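PDB 3TDQ: PilY2 protein from Pseudomonas aeruginosa, which takes part in the biogenesis of type 4 fimbriae, the surface filaments that serve the bacterium in adhesion. Local coordinates for the interface of chains A and B. Residues are numbered along the deposited sequence; one frame, centred on the assembly and turned at random. Chains: chain A/B, PilY2 protein.

Contact 1: the interface of chains A and B. Residues chain A 79, 83; chain B 7-10, 28, 30, 55.
With CG of A:Glu79 turned away from its own carbonyl carbon (chi1 -72°) and the chain extended beyond, the carboxylate is carried down among B:Tyr30, B:Tyr55 and B:Arg28. Each phenol donates its main hydrogen bond to a different carboxylate oxygen. B:Tyr55 OH reaches OE1 of A:Glu79 at 2.5 Å through the syn lone pair, its ring standing 73° to the carboxylate. B:Tyr30, coming from the opposite direction with OE2 in the plane of its ring edge, places OH 2.6 Å from OE2 of A:Glu79, on the syn side but tilted from the carboxylate plane. B:Arg28 suits a place behind the phenols because it can serve both. NE of B:Arg28 donates to OH of B:Tyr30 at 2.7 Å, nearly in the guanidinium plane. Its NH2 donates to OH of B:Tyr55, and the pair of bonds would leave both hydroxyl hydrogens to point at the glutamate. NH2 of B:Arg28 also forms a long salt bridge with OE1 of A:Glu79 (3.7 Å), and its charge would probably favour an ionised carboxylate. At the start of helix 79-86, A:Glu79 N donates almost straight (177° at H) to B:Glu8 O, fixing the backbone. Water 1 lies 2.9 Å from A:Glu79 OE1 and also bonds to B:Ala10 N and O.

Contact 2: the interface of chains A and B. Residues chain A 70-74, 78; chain B 8, 56.
A:Gln78 and B:Glu8 pair as a parallel beta bridge, while residues 72-74 of chain A run as a loop past the end of the glutamate side chain. In this member of the PilY2 family B:Glu8, on strand 6-17, holds CG opposite its backbone N (chi1 178°) and reaches out extended to meet that loop. Its OE2 accepts two bonds: the phenol OH of A:Tyr70, 2.7 Å away, uses the anti lone pair, and the backbone N of A:Lys73, at 2.9 Å, arrives on the syn side but 35° out of the carboxylate plane. The other oxygen, OE1, takes NE2 of A:Gln78 at 3.1 Å through its anti lone pair; the two side chains lie side by side, and the acceptor is close to the plane of the amide. A carboxylate suits this place because it can accept on both oxygens at once. A carbonyl, A:Lys73 O, also crowds OE1, a doubtful meeting of two acceptors. The lysine itself bends at chi2 (102°) and runs beside B:Ser56, whose small side chain lets the aliphatic part come near. There NZ donates to B:Ser56 OG at 2.9 Å and back to A:Ile71 O at 2.8 Å, tying the amine to its own chain as well as to the partner.

Contact 3: the interface of chains A and B. Residues chain A 8, 55-56, 68; chain B 70-71, 73.
A:Glu8 OE2 receives the phenol OH of B:Tyr70 at 2.6 Å, through the anti lone pair, and the backbone N of B:Lys73 at 3.0 Å, on the syn side and tilted out of the carboxylate plane. Tyrosine suits the place by carrying a donor at the far end of a rigid ring, whose CE1 lies 3.6 Å from CG of A:Asp68, with the carboxylate tilted off the ring plane. Next to it the amine of B:Lys73 forms a salt bridge with A:Asp68, NZ to OD2 at 2.8 Å, approaching from the anti side but 33° out of the carboxylate plane. The same NZ donates to A:Ser56 OG at 3.0 Å and to B:Ile71 O at 2.8 Å, so three acceptors grip it. Bends at chi2 (-63°) and chi4 (-62°) fold the lysine back over its own backbone to reach them. Farther out, water 2 joins A:Asp68 OD2 to the backbone N of B:Ile71 and probably helps to position the aspartate. The carboxylate of A:Glu8 faces the N-terminal end of helix 73-80, whose dipole would probably stabilise a negative charge there. In the fold, strands 6-17, 52-58 and 65-71 of chain A thus receive the end of strand 65-71 of chain B and the start of its helix 73-80.

Contact 4: the interface of chains A and B. Residues chain A 76-77; chain B 6-8.
The short strand 77-78 of chain A, with the loop residue A:Ser76 before it, runs parallel to the start of strand 6-17 of chain B, A:Glu77 bridging with B:Phe7. Backbone groups carry much of the contact: B:Glu8 N donates to A:Glu77 O at 3.2 Å, a long bond bent to 139° at the hydrogen. One step earlier the strands do not bond directly. Water 3 fills the place, lying 3.1 Å from A:Glu77 N and 2.9 Å from B:Thr6 O, so that the ladder begins with a bridged rung. The same water also touches the side-chain hydroxyl OG1 of B:Thr6.

Two small hydroxyl residues close the upstream end. OG of A:Ser76 meets OG1 of B:Thr6 at 2.8 Å, a hydrogen bond whose direction is not settled, since either can give or take. Threonine holds OG1 between its backbone N and carbonyl carbon (chi1 69°), which lets one oxygen serve both the serine and the water. A serine suits the facing position because its short side chain brings a hydroxyl close to the strand without bulk. A:Glu77 contributes chiefly through its backbone. The site lies where strand 6-17 of chain B begins, with the segment of chain A passing along it just before helix 79-86.

Contact 1: the interface of chains A and B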
# COMPACT_ATOMS: atom_id res chain seq x y z
N GLU A 79 -14.61 1.80 3.45
CA GLU A 79 -15.46 2.14 2.30
C GLU A 79 -16.32 0.93 1.88
O GLU A 79 -17.46 1.15 1.47
CB GLU A 79 -14.62 2.60 1.11
CG GLU A 79 -14.01 3.98 1.30
CD GLU A 79 -13.30 4.48 0.06
OE1 GLU A 79 -12.92 3.65 -0.80
OE2 GLU A 79 -13.12 5.71 -0.05
N MSE A 83 -20.34 0.84 1.36
CA MSE A 83 -20.91 0.25 0.15
C MSE A 83 -21.99 -0.79 0.52
O MSE A 83 -23.09 -0.73 -0.03
CB MSE A 83 -19.80 -0.40 -0.69
CG MSE A 83 -20.21 -0.69 -2.13
SE MSE A 83 -18.75 -1.57 -3.15
CE MSE A 83 -17.37 -0.12 -3.03
N PHE B 7 -10.23 6.96 6.77
CA PHE B 7 -10.94 5.98 5.95
C PHE B 7 -9.95 5.04 5.30
O PHE B 7 -8.78 5.38 5.16
CB PHE B 7 -11.79 6.69 4.85
CG PHE B 7 -10.96 7.30 3.72
CD1 PHE B 7 -10.39 8.56 3.86
CD2 PHE B 7 -10.74 6.60 2.53
CE1 PHE B 7 -9.60 9.11 2.83
CE2 PHE B 7 -9.91 7.15 1.52
CZ PHE B 7 -9.35 8.40 1.68
N GLU B 8 -10.44 3.88 4.81
CA GLU B 8 -9.66 2.94 4.04
C GLU B 8 -10.54 2.30 2.97
O GLU B 8 -11.71 2.03 3.23
CB GLU B 8 -9.04 1.87 4.95
CG GLU B 8 -8.23 0.83 4.18
CD GLU B 8 -7.43 -0.14 5.02
OE1 GLU B 8 -8.03 -0.79 5.90
OE2 GLU B 8 -6.21 -0.27 4.77
N GLY B 9 -9.97 2.05 1.80
CA GLY B 9 -10.68 1.38 0.72
C GLY B 9 -9.75 0.62 -0.19
O GLY B 9 -8.54 0.56 0.04
N ALA B 10 -10.32 0.02 -1.22
CA ALA B 10 -9.57 -0.70 -2.25
C ALA B 10 -10.34 -0.61 -3.55
O ALA B 10 -11.57 -0.52 -3.52
CB ALA B 10 -9.32 -2.15 -1.85
N ARG B 28 -14.77 7.43 -8.16
CA ARG B 28 -14.74 8.34 -7.01
C ARG B 28 -13.45 9.16 -7.07
O ARG B 28 -12.39 8.61 -7.36
CB ARG B 28 -14.80 7.57 -5.67
CG ARG B 28 -16.06 6.75 -5.41
CD ARG B 28 -15.96 5.99 -4.09
NE ARG B 28 -14.80 5.09 -4.03
CZ ARG B 28 -14.79 3.83 -4.45
NH1 ARG B 28 -15.88 3.28 -4.96
NH2 ARG B 28 -13.68 3.11 -4.36
N TYR B 30 -10.39 11.41 -5.37
CA TYR B 30 -9.61 11.59 -4.16
C TYR B 30 -8.48 12.55 -4.42
O TYR B 30 -7.94 12.57 -5.53
CB TYR B 30 -9.01 10.26 -3.68
CG TYR B 30 -10.04 9.19 -3.36
CD1 TYR B 30 -10.51 8.35 -4.36
CD2 TYR B 30 -10.52 9.02 -2.07
CE1 TYR B 30 -11.47 7.38 -4.08
CE2 TYR B 30 -11.48 8.05 -1.78
CZ TYR B 30 -11.94 7.22 -2.79
OH TYR B 30 -12.87 6.24 -2.53
N TYR B 55 -5.84 1.69 -0.23
CA TYR B 55 -5.47 3.05 0.16
C TYR B 55 -6.15 3.47 1.45
O TYR B 55 -7.17 2.92 1.83
CB TYR B 55 -5.80 4.08 -0.97
CG TYR B 55 -7.23 3.96 -1.46
CD1 TYR B 55 -8.26 4.66 -0.85
CD2 TYR B 55 -7.57 3.05 -2.47
CE1 TYR B 55 -9.58 4.51 -1.26
CE2 TYR B 55 -8.89 2.86 -2.86
CZ TYR B 55 -9.90 3.61 -2.25
OH TYR B 55 -11.20 3.44 -2.66
O HOH W 1 -13.24 0.92 -1.59

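Contact 2: the interface of chains A and B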
# COMPACT_ATOMS: atom_id res chain seq x y z
N TYR A 70 2.49 -2.32 2.96
CA TYR A 70 1.34 -1.51 3.33
C TYR A 70 0.63 -2.12 4.54
O TYR A 70 0.33 -3.30 4.55
CB TYR A 70 0.38 -1.39 2.13
CG TYR A 70 -0.93 -0.69 2.43
CD1 TYR A 70 -1.05 0.70 2.31
CD2 TYR A 70 -2.08 -1.42 2.76
CE1 TYR A 70 -2.27 1.34 2.55
CE2 TYR A 70 -3.30 -0.78 2.99
CZ TYR A 70 -3.39 0.60 2.90
OH TYR A 70 -4.59 1.21 3.17
N ILE A 71 0.35 -1.29 5.55
CA ILE A 71 -0.37 -1.73 6.75
C ILE A 71 -1.85 -1.46 6.53
O ILE A 71 -2.24 -0.32 6.27
CB ILE A 71 0.19 -1.05 8.03
CG1 ILE A 71 1.70 -1.38 8.24
CG2 ILE A 71 -0.66 -1.43 9.27
CD1 ILE A 71 2.49 -0.34 9.15
N HIS A 72 -2.67 -2.51 6.61
CA HIS A 72 -4.13 -2.42 6.49
C HIS A 72 -4.68 -1.77 7.75
O HIS A 72 -4.34 -2.19 8.87
CB HIS A 72 -4.73 -3.81 6.26
CG HIS A 72 -4.38 -4.37 4.93
ND1 HIS A 72 -5.20 -4.18 3.83
CD2 HIS A 72 -3.26 -5.00 4.52
CE1 HIS A 72 -4.57 -4.74 2.81
NE2 HIS A 72 -3.41 -5.27 3.18
N LYS A 73 -5.53 -0.75 7.57
CA LYS A 73 -6.11 -0.01 8.70
C LYS A 73 -7.48 -0.56 9.04
O LYS A 73 -8.50 0.06 8.76
CB LYS A 73 -6.18 1.50 8.40
CG LYS A 73 -4.83 2.17 8.60
CD LYS A 73 -4.22 2.38 7.29
CE LYS A 73 -2.75 2.63 7.26
NZ LYS A 73 -2.31 2.44 5.82
N GLN A 74 -7.49 -1.75 9.63
CA GLN A 74 -8.71 -2.50 10.00
C GLN A 74 -9.57 -1.76 11.02
O GLN A 74 -10.79 -1.96 11.04
CB GLN A 74 -8.35 -3.89 10.54
CG GLN A 74 -7.82 -4.84 9.45
CD GLN A 74 -7.64 -6.23 9.96
OE1 GLN A 74 -7.52 -6.47 11.17
NE2 GLN A 74 -7.60 -7.18 9.04
N GLN A 78 -14.45 1.63 7.01
CA GLN A 78 -14.18 0.99 5.73
C GLN A 78 -15.14 1.41 4.63
O GLN A 78 -16.33 1.30 4.82
CB GLN A 78 -14.23 -0.54 5.91
CG GLN A 78 -13.16 -1.09 6.87
CD GLN A 78 -11.76 -0.98 6.32
OE1 GLN A 78 -11.50 -1.19 5.13
NE2 GLN A 78 -10.83 -0.61 7.18
N GLU B 8 -10.44 3.88 4.81
CA GLU B 8 -9.66 2.94 4.04
C GLU B 8 -10.54 2.30 2.97
O GLU B 8 -11.71 2.03 3.23
CB GLU B 8 -9.04 1.87 4.95
CG GLU B 8 -8.23 0.83 4.18
CD GLU B 8 -7.43 -0.14 5.02
OE1 GLU B 8 -8.03 -0.79 5.90
OE2 GLU B 8 -6.21 -0.27 4.77
N SER B 56 -5.58 4.46 2.11
CA SER B 56 -6.15 5.00 3.35
C SER B 56 -5.84 6.48 3.42
O SER B 56 -4.95 6.96 2.70
CB SER B 56 -5.63 4.25 4.57
OG SER B 56 -4.22 4.28 4.67

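Contact 3: the interface of chains A and B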
# COMPACT_ATOMS: atom_id res chain seq x y z
N GLU A 8 5.06 -11.30 -4.16
CA GLU A 8 4.05 -10.51 -3.48
C GLU A 8 3.24 -11.42 -2.58
O GLU A 8 2.97 -12.57 -2.93
CB GLU A 8 3.13 -9.79 -4.49
CG GLU A 8 2.03 -8.98 -3.83
CD GLU A 8 1.24 -8.08 -4.77
OE1 GLU A 8 0.81 -8.55 -5.84
OE2 GLU A 8 1.10 -6.89 -4.43
N TYR A 55 2.50 -6.95 0.89
CA TYR A 55 3.91 -6.61 0.65
C TYR A 55 4.40 -7.19 -0.65
O TYR A 55 3.84 -8.16 -1.17
CB TYR A 55 4.81 -7.09 1.83
CG TYR A 55 4.59 -8.55 2.18
CD1 TYR A 55 5.32 -9.55 1.55
CD2 TYR A 55 3.58 -8.93 3.06
CE1 TYR A 55 5.07 -10.90 1.81
CE2 TYR A 55 3.31 -10.28 3.32
CZ TYR A 55 4.06 -11.26 2.69
OH TYR A 55 3.81 -12.58 2.94
N SER A 56 5.49 -6.62 -1.17
CA SER A 56 6.12 -7.12 -2.39
C SER A 56 7.60 -6.86 -2.31
O SER A 56 8.04 -6.04 -1.51
CB SER A 56 5.50 -6.48 -3.63
OG SER A 56 5.60 -5.07 -3.61
N ASP A 68 8.38 -2.98 -0.62
CA ASP A 68 7.11 -2.23 -0.54
C ASP A 68 6.17 -2.93 0.43
O ASP A 68 5.90 -4.12 0.27
CB ASP A 68 6.45 -2.14 -1.95
CG ASP A 68 5.30 -1.13 -2.08
OD1 ASP A 68 5.01 -0.43 -1.09
OD2 ASP A 68 4.71 -1.05 -3.18
N TYR B 70 -1.07 1.57 -1.87
CA TYR B 70 -0.27 0.42 -2.29
C TYR B 70 -0.80 -0.15 -3.60
O TYR B 70 -1.99 -0.39 -3.72
CB TYR B 70 -0.27 -0.65 -1.18
CG TYR B 70 0.42 -1.96 -1.54
CD1 TYR B 70 1.79 -2.13 -1.34
CD2 TYR B 70 -0.31 -3.04 -2.03
CE1 TYR B 70 2.43 -3.33 -1.67
CE2 TYR B 70 0.32 -4.25 -2.36
CZ TYR B 70 1.69 -4.38 -2.18
OH TYR B 70 2.31 -5.55 -2.51
N ILE B 71 0.10 -0.38 -4.58
CA ILE B 71 -0.29 -0.97 -5.86
C ILE B 71 -0.09 -2.47 -5.77
O ILE B 71 1.02 -2.93 -5.47
CB ILE B 71 0.47 -0.35 -7.06
CG1 ILE B 71 0.22 1.18 -7.18
CG2 ILE B 71 0.12 -1.07 -8.38
CD1 ILE B 71 1.36 1.94 -7.97
N LYS B 73 0.74 -5.75 -7.16
CA LYS B 73 1.60 -6.02 -8.32
C LYS B 73 1.05 -7.09 -9.28
O LYS B 73 1.12 -6.89 -10.50
CB LYS B 73 3.04 -6.38 -7.88
CG LYS B 73 3.62 -5.47 -6.77
CD LYS B 73 3.78 -4.00 -7.18
CE LYS B 73 4.49 -3.14 -6.14
NZ LYS B 73 3.76 -3.07 -4.83
O HOH W 2 2.80 0.52 -3.97

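Contact 4: the interface of chains A and B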
# COMPACT_ATOMS: atom_id res chain seq x y z
N SER A 76 -9.92 1.59 11.00
CA SER A 76 -10.54 2.77 10.38
C SER A 76 -11.88 2.36 9.77
O SER A 76 -12.07 1.19 9.44
CB SER A 76 -9.63 3.37 9.30
OG SER A 76 -8.51 4.01 9.89
N GLU A 77 -12.78 3.33 9.57
CA GLU A 77 -14.05 3.13 8.89
C GLU A 77 -13.75 2.68 7.46
O GLU A 77 -12.83 3.20 6.83
CB GLU A 77 -14.87 4.42 8.91
CG GLU A 77 -15.48 4.66 10.29
CD GLU A 77 -16.59 5.68 10.37
OE1 GLU A 77 -17.07 6.13 9.30
OE2 GLU A 77 -17.01 6.01 11.50
N THR B 6 -10.75 9.27 9.57
CA THR B 6 -9.92 8.44 8.68
C THR B 6 -10.76 7.43 7.90
O THR B 6 -11.85 7.06 8.34
CB THR B 6 -8.74 7.71 9.41
OG1 THR B 6 -9.25 6.72 10.28
CG2 THR B 6 -7.80 8.67 10.17
N PHE B 7 -10.23 6.96 6.77
CA PHE B 7 -10.94 5.98 5.95
C PHE B 7 -9.95 5.04 5.30
O PHE B 7 -8.78 5.38 5.16
CB PHE B 7 -11.79 6.69 4.85
CG PHE B 7 -10.96 7.30 3.72
CD1 PHE B 7 -10.39 8.56 3.86
CD2 PHE B 7 -10.74 6.60 2.53
CE1 PHE B 7 -9.60 9.11 2.83
CE2 PHE B 7 -9.91 7.15 1.52
CZ PHE B 7 -9.35 8.40 1.68
N GLU B 8 -10.44 3.88 4.81
CA GLU B 8 -9.66 2.94 4.04
C GLU B 8 -10.54 2.30 2.97
O GLU B 8 -11.71 2.03 3.23
CB GLU B 8 -9.04 1.87 4.95
CG GLU B 8 -8.23 0.83 4.18
CD GLU B 8 -7.43 -0.14 5.02
OE1 GLU B 8 -8.03 -0.79 5.90
OE2 GLU B 8 -6.21 -0.27 4.77
O HOH W 3 -12.21 5.97 11.06

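Contacts 1, 2 and 4 form one continuous patch, with the centres of their C-alpha atoms about 7 to 9 Å apart. All three share B:Glu8, and contacts 1 and 4 also B:Phe7, so the first residues of strand 6-17 in chain B are held by the end of strand 65-71 and the C-terminal segment of chain A. Contact 3 lies about 14 Å from contact 2, 18 Å from contact 1 and 20 Å from contact 4. Its core repeats contact 2 with the chains exchanged, but residue 73 begins a helix in chain B and its lysine also pairs with A:Asp68. This reciprocity is consistent with a dimer, though the structure alone does not show the biological form.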